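Local coordinates for AT-less polyketide synthase (Streptomyces platensis subsp. rosaceus, PDB 4TKT), which probably catalyses, through its ketosynthase domain, a decarboxylative condensation that extends the polyketide chain during isomigrastatin biosynthesis, at residues E40-A43 with G44-D47; C197-Q201 with R202-G206; R478-D481 with A482-E486. All coordinates share one frame; numbering follows the deposited sequence.

Contact 1. Residues E40-A43 with G44-D47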
# COMPACT_ATOMS: atom_id res chain seq x y z
N GLU A 40 -17.05 -4.56 15.12
CA GLU A 40 -17.34 -3.57 16.15
C GLU A 40 -16.04 -3.02 16.71
O GLU A 40 -14.98 -3.62 16.52
CB GLU A 40 -18.19 -4.17 17.27
CG GLU A 40 -19.62 -4.48 16.87
CD GLU A 40 -20.52 -4.72 18.07
OE1 GLU A 40 -20.04 -4.56 19.21
OE2 GLU A 40 -21.70 -5.06 17.86
N ILE A 41 -16.12 -1.88 17.38
CA ILE A 41 -14.96 -1.27 18.00
C ILE A 41 -14.27 -2.24 18.94
O ILE A 41 -14.88 -2.74 19.88
CB ILE A 41 -15.33 0.00 18.80
CG1 ILE A 41 -16.28 0.89 18.00
CG2 ILE A 41 -14.08 0.76 19.21
CD1 ILE A 41 -15.63 1.60 16.85
N PRO A 42 -12.98 -2.53 18.69
CA PRO A 42 -12.20 -3.43 19.54
C PRO A 42 -12.12 -2.90 20.97
O PRO A 42 -11.79 -1.73 21.16
CB PRO A 42 -10.82 -3.44 18.88
CG PRO A 42 -11.07 -3.04 17.47
CD PRO A 42 -12.20 -2.06 17.53
N ALA A 43 -12.40 -3.75 21.94
CA ALA A 43 -12.44 -3.36 23.35
C ALA A 43 -11.14 -2.73 23.83
O ALA A 43 -11.13 -1.94 24.77
CB ALA A 43 -12.80 -4.56 24.21
N GLY A 44 -10.03 -3.11 23.20
CA GLY A 44 -8.73 -2.58 23.57
C GLY A 44 -8.59 -1.08 23.33
O GLY A 44 -7.99 -0.37 24.14
N ARG A 45 -9.15 -0.61 22.22
CA ARG A 45 -9.06 0.80 21.83
C ARG A 45 -9.60 1.74 22.90
O ARG A 45 -8.87 2.59 23.42
CB ARG A 45 -9.81 1.03 20.51
CG ARG A 45 -9.28 0.22 19.34
CD ARG A 45 -7.86 0.61 19.00
NE ARG A 45 -7.34 -0.17 17.88
CZ ARG A 45 -7.39 0.22 16.61
NH1 ARG A 45 -7.93 1.38 16.29
NH2 ARG A 45 -6.89 -0.56 15.66
N TRP A 46 -10.88 1.60 23.21
CA TRP A 46 -11.52 2.37 24.28
C TRP A 46 -12.84 1.72 24.69
O TRP A 46 -13.33 0.82 24.01
CB TRP A 46 -11.76 3.82 23.83
CG TRP A 46 -12.68 3.96 22.65
CD1 TRP A 46 -14.04 3.94 22.66
CD2 TRP A 46 -12.30 4.15 21.28
NE1 TRP A 46 -14.53 4.10 21.39
CE2 TRP A 46 -13.48 4.23 20.52
CE3 TRP A 46 -11.07 4.26 20.62
CZ2 TRP A 46 -13.48 4.42 19.14
CZ3 TRP A 46 -11.06 4.45 19.25
CH2 TRP A 46 -12.26 4.52 18.52
N ASP A 47 -13.40 2.17 25.80
CA ASP A 47 -14.71 1.69 26.23
C ASP A 47 -15.80 2.44 25.49
O ASP A 47 -16.17 3.55 25.86
CB ASP A 47 -14.88 1.84 27.74
CG ASP A 47 -16.18 1.23 28.23
OD1 ASP A 47 -16.73 0.36 27.53
OD2 ASP A 47 -16.64 1.63 29.32
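Ile41 reaches across a tight bend in the chain and sets one methyl, CG2, over a face of the Trp46 indole. The methyl sits 4.1 Å from the centroid of the six-membered ring, 27° off the ring normal, a CH-pi contact displaced toward the rim. Its nearest ring atom is CZ2, at 3.7 Å from CG2. With CG1 held beside the backbone N, CG2 falls anti to that nitrogen and is the branch that meets the indole. Trp46 does its part from the other end: although its CB points away, chi1 of 62° tucks CG between the backbone N and carbonyl carbon and brings the ring back beneath the methyl. The indole NE1 is hydrogen-bonded to His48, whose ring also meets that of the tryptophan.

Ala43 and Gly44 form the corner of the turn, both with helical backbone angles, and the bend is closed by Arg45 N donating to Pro42 O at 3.1 Å. That bond is far from straight, 138° at the hydrogen, and the donor stands above the carbonyl plane. The methyl of Ala43 points outward. At the two ends of the turn Pro42 and Arg45 lie side by side, pointing the same way, with Pro42 CB 4.0 Å from Arg45 CG. The charged end of Arg45 continues past them to a salt bridge with Glu251, and its NE meets the sulfonate of a bound MES molecule, probably a crystallisation component. Phe69 touches Ile41, Pro42 and Arg45.

This is a surface beta turn spanning Pro42 to Arg45, in the loop that follows strand 39-40 of the ketosynthase, with an isoleucine-tryptophan CH-pi contact between its flanks.

Contact 2. Residues C197-Q201 with R202-G206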
# COMPACT_ATOMS: atom_id res chain seq x y z
N CYS A 197 3.78 11.97 -9.13
CA CYS A 197 3.90 11.79 -10.57
C CYS A 197 4.38 13.07 -11.24
O CYS A 197 5.16 13.03 -12.20
CB CYS A 197 2.57 11.35 -11.18
SG CYS A 197 2.12 9.63 -10.79
N ALA A 198 3.93 14.21 -10.72
CA ALA A 198 4.35 15.51 -11.24
C ALA A 198 5.83 15.75 -10.99
O ALA A 198 6.54 16.26 -11.86
CB ALA A 198 3.52 16.62 -10.62
N ALA A 199 6.29 15.37 -9.80
CA ALA A 199 7.69 15.53 -9.43
C ALA A 199 8.60 14.67 -10.29
O ALA A 199 9.67 15.10 -10.71
CB ALA A 199 7.88 15.21 -7.95
N LEU A 200 8.17 13.44 -10.56
CA LEU A 200 8.92 12.52 -11.41
C LEU A 200 8.98 13.03 -12.84
O LEU A 200 10.04 13.00 -13.47
CB LEU A 200 8.31 11.12 -11.37
CG LEU A 200 8.41 10.37 -10.04
CD1 LEU A 200 7.61 9.09 -10.10
CD2 LEU A 200 9.87 10.09 -9.70
N GLN A 201 7.84 13.48 -13.35
CA GLN A 201 7.75 14.02 -14.70
C GLN A 201 8.63 15.26 -14.86
O GLN A 201 9.21 15.49 -15.92
CB GLN A 201 6.29 14.37 -15.04
CG GLN A 201 6.08 14.88 -16.46
CD GLN A 201 4.67 15.44 -16.67
OE1 GLN A 201 4.15 16.17 -15.82
NE2 GLN A 201 4.06 15.09 -17.79
N ARG A 202 8.74 16.03 -13.79
CA ARG A 202 9.48 17.29 -13.80
C ARG A 202 10.97 17.07 -13.56
O ARG A 202 11.79 17.95 -13.83
CB ARG A 202 8.91 18.23 -12.74
CG ARG A 202 9.32 19.68 -12.87
CD ARG A 202 8.63 20.50 -11.80
NE ARG A 202 9.06 21.89 -11.77
CZ ARG A 202 8.73 22.75 -10.81
NH1 ARG A 202 7.97 22.35 -9.80
NH2 ARG A 202 9.17 24.00 -10.86
N GLY A 203 11.32 15.89 -13.04
CA GLY A 203 12.71 15.55 -12.79
C GLY A 203 13.20 15.97 -11.41
O GLY A 203 14.41 16.08 -11.19
N GLU A 204 12.27 16.21 -10.49
CA GLU A 204 12.63 16.61 -9.14
C GLU A 204 13.25 15.46 -8.35
O GLU A 204 14.02 15.67 -7.43
CB GLU A 204 11.40 17.15 -8.39
CG GLU A 204 10.71 18.31 -9.09
CD GLU A 204 9.62 18.93 -8.23
OE1 GLU A 204 9.80 19.01 -7.00
OE2 GLU A 204 8.58 19.34 -8.79
N CYS A 205 12.89 14.23 -8.73
CA CYS A 205 13.50 13.04 -8.14
C CYS A 205 13.41 11.87 -9.11
O CYS A 205 12.62 11.89 -10.05
CB CYS A 205 12.85 12.69 -6.80
SG CYS A 205 11.04 12.61 -6.83
N GLY A 206 14.25 10.86 -8.89
CA GLY A 206 14.31 9.71 -9.77
C GLY A 206 13.22 8.69 -9.48
O GLY A 206 12.59 8.17 -10.40
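Helix 188-202 ends here with Gly203 at positive phi (89°), a conformation glycine readily adopts: Glu204 N donates to Ala199 O at 2.8 Å, and Gly203 N makes a weaker bond to Leu200 O at 3.2 Å. One residue earlier, Arg202 N still bonds Ala198 O, as in a regular helix.

Past the glycine the chain turns off across the helix end. Glu204 CB comes to 4.0 Å from Ala199 CB, and the extended carboxylate arm runs on beside the alanine. Its OE2 takes a weak hydrogen bond from Arg202 NH1 at 3.2 Å, a salt bridge laid across the outside of the turn. On the buried side Leu200 sends CD2 toward the departing chain, 3.3 Å from Cys205 O and 4.0 Å from Cys205 SG. Ile9 and Leu258, from two strands of the central sheet, also touch this leucine, while Pro178 touches Cys205.

The bonds and the glycine define a Schellman motif, which caps the helix of a beta-alpha-beta crossover between parallel strands 179-182 and 208-214 in the thiolase-type fold.

Contact 3. Residues R478-D481 with A482-E486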
# COMPACT_ATOMS: atom_id res chain seq x y z
N ARG A 478 9.17 -17.96 7.08
CA ARG A 478 8.17 -17.30 6.24
C ARG A 478 8.51 -17.47 4.76
O ARG A 478 7.61 -17.55 3.92
CB ARG A 478 8.06 -15.82 6.60
CG ARG A 478 7.75 -15.58 8.08
CD ARG A 478 6.75 -14.44 8.30
NE ARG A 478 7.30 -13.12 8.01
CZ ARG A 478 6.82 -12.30 7.07
NH1 ARG A 478 5.78 -12.66 6.35
NH2 ARG A 478 7.39 -11.12 6.87
N LEU A 479 9.80 -17.52 4.44
CA LEU A 479 10.23 -17.75 3.07
C LEU A 479 9.98 -19.20 2.68
O LEU A 479 9.59 -19.50 1.55
CB LEU A 479 11.71 -17.41 2.90
CG LEU A 479 12.31 -17.66 1.51
CD1 LEU A 479 11.56 -16.86 0.46
CD2 LEU A 479 13.79 -17.32 1.49
N ARG A 480 10.20 -20.10 3.63
CA ARG A 480 9.93 -21.52 3.43
C ARG A 480 8.45 -21.75 3.12
O ARG A 480 8.10 -22.51 2.23
CB ARG A 480 10.34 -22.32 4.66
CG ARG A 480 9.83 -23.75 4.68
CD ARG A 480 9.72 -24.25 6.11
NE ARG A 480 8.78 -23.43 6.87
CZ ARG A 480 8.71 -23.41 8.20
NH1 ARG A 480 9.53 -24.16 8.92
NH2 ARG A 480 7.82 -22.64 8.81
N ASP A 481 7.59 -21.07 3.87
CA ASP A 481 6.15 -21.21 3.70
C ASP A 481 5.70 -20.64 2.36
O ASP A 481 4.78 -21.16 1.73
CB ASP A 481 5.40 -20.53 4.84
CG ASP A 481 5.65 -21.19 6.18
OD1 ASP A 481 6.09 -22.36 6.20
OD2 ASP A 481 5.39 -20.54 7.22
N ALA A 482 6.36 -19.58 1.92
CA ALA A 482 6.04 -18.96 0.65
C ALA A 482 6.44 -19.86 -0.52
O ALA A 482 5.69 -20.00 -1.48
CB ALA A 482 6.72 -17.61 0.53
N LEU A 483 7.61 -20.47 -0.43
CA LEU A 483 8.14 -21.26 -1.54
C LEU A 483 7.51 -22.64 -1.63
O LEU A 483 7.87 -23.44 -2.49
CB LEU A 483 9.66 -21.38 -1.43
CG LEU A 483 10.41 -20.05 -1.59
CD1 LEU A 483 11.91 -20.27 -1.58
CD2 LEU A 483 9.97 -19.34 -2.85
N ARG A 484 6.57 -22.92 -0.74
CA ARG A 484 5.81 -24.17 -0.80
C ARG A 484 4.54 -24.00 -1.63
O ARG A 484 3.89 -24.98 -1.98
CB ARG A 484 5.47 -24.66 0.60
CG ARG A 484 6.63 -25.31 1.34
CD ARG A 484 6.24 -25.69 2.76
NE ARG A 484 7.27 -26.50 3.40
CZ ARG A 484 7.30 -26.77 4.71
NH1 ARG A 484 6.36 -26.29 5.51
NH2 ARG A 484 8.28 -27.51 5.21
N LYS A 485 4.20 -22.75 -1.94
CA LYS A 485 3.00 -22.46 -2.73
C LYS A 485 3.13 -23.01 -4.15
O LYS A 485 4.24 -23.29 -4.61
CB LYS A 485 2.72 -20.96 -2.77
CG LYS A 485 2.44 -20.34 -1.41
CD LYS A 485 1.92 -18.91 -1.56
CE LYS A 485 1.99 -18.15 -0.25
NZ LYS A 485 1.27 -18.85 0.85
N GLU A 486 2.00 -23.14 -4.83
CA GLU A 486 1.95 -23.82 -6.13
C GLU A 486 2.72 -23.10 -7.23
O GLU A 486 3.17 -23.73 -8.19
CB GLU A 486 0.50 -24.02 -6.56
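Arg484 lays its guanidinium over the aliphatic stem of Arg480, with Arg480 CD 3.6 Å above the plane and toward its rim. NH2 of Arg484 is the atom nearest that carbon, at 3.7 Å. The two side chains run side by side in the same direction, their guanidinium planes only 11° apart. Such a pairing brings like charges close, with Arg480 NE 4.0 Å from Arg484 NH1, and Asp481 probably offsets part of the cost. Its OD1 accepts a hydrogen bond from Arg480 NE at 3.0 Å, supported by a weak one from Arg480 NH2. The same oxygen forms a long salt bridge with Arg484 NH1, but it lies well out of that guanidinium plane, so charge alone links them. A bend at chi3 (61°) turns the Arg480 guanidinium toward the aspartate, and its NH1 goes on to a salt bridge with Asp526.

The stem of Arg484 is also pressed to the backbone, its CG 3.3 Å from Arg480 O. On the buried flank, Leu479 CD1 packs at 4.0 Å against Leu483 CG. Helices 493-502 and 518-530 close over both leucines, through Leu500 and Leu525 on Leu479 and Ile496 and Leu521 on Leu483.

Two helical bonds carry the chain this far: Ala482 N to Arg478 O, and Leu483 N to Leu479 O at 3.0 Å. A type I beta turn from Ala482 to Lys485 then takes over from the helix.

This is the C-terminal end of helix 469-482, with a salt-bridge network of two arginines and an aspartate on one side and a leucine pair four residues apart on another, joining the helix to its neighbours in the RhiE-like KS-MAT linker domain.

How the contacts relate
The three sites follow one another along the chain and none touches another. Contacts 1 and 2 both belong to the N-terminal beta-ketoacyl synthase region, yet their centres are 42 Å apart, on opposite sides of the centre of the chain. Contact 1 is a surface turn between strands 39-40 and 66-67; contact 2 is partly buried where helix 188-202 gives way to strand 208-214 of the large mixed sheet. Contact 3 lies in the linker region, its centre 35 Å from contact 1 and 37 Å from contact 2. Contacts 2 and 3 both end helices, the first packed on the ketosynthase sheet, the second on linker helices 493-502 and 518-530.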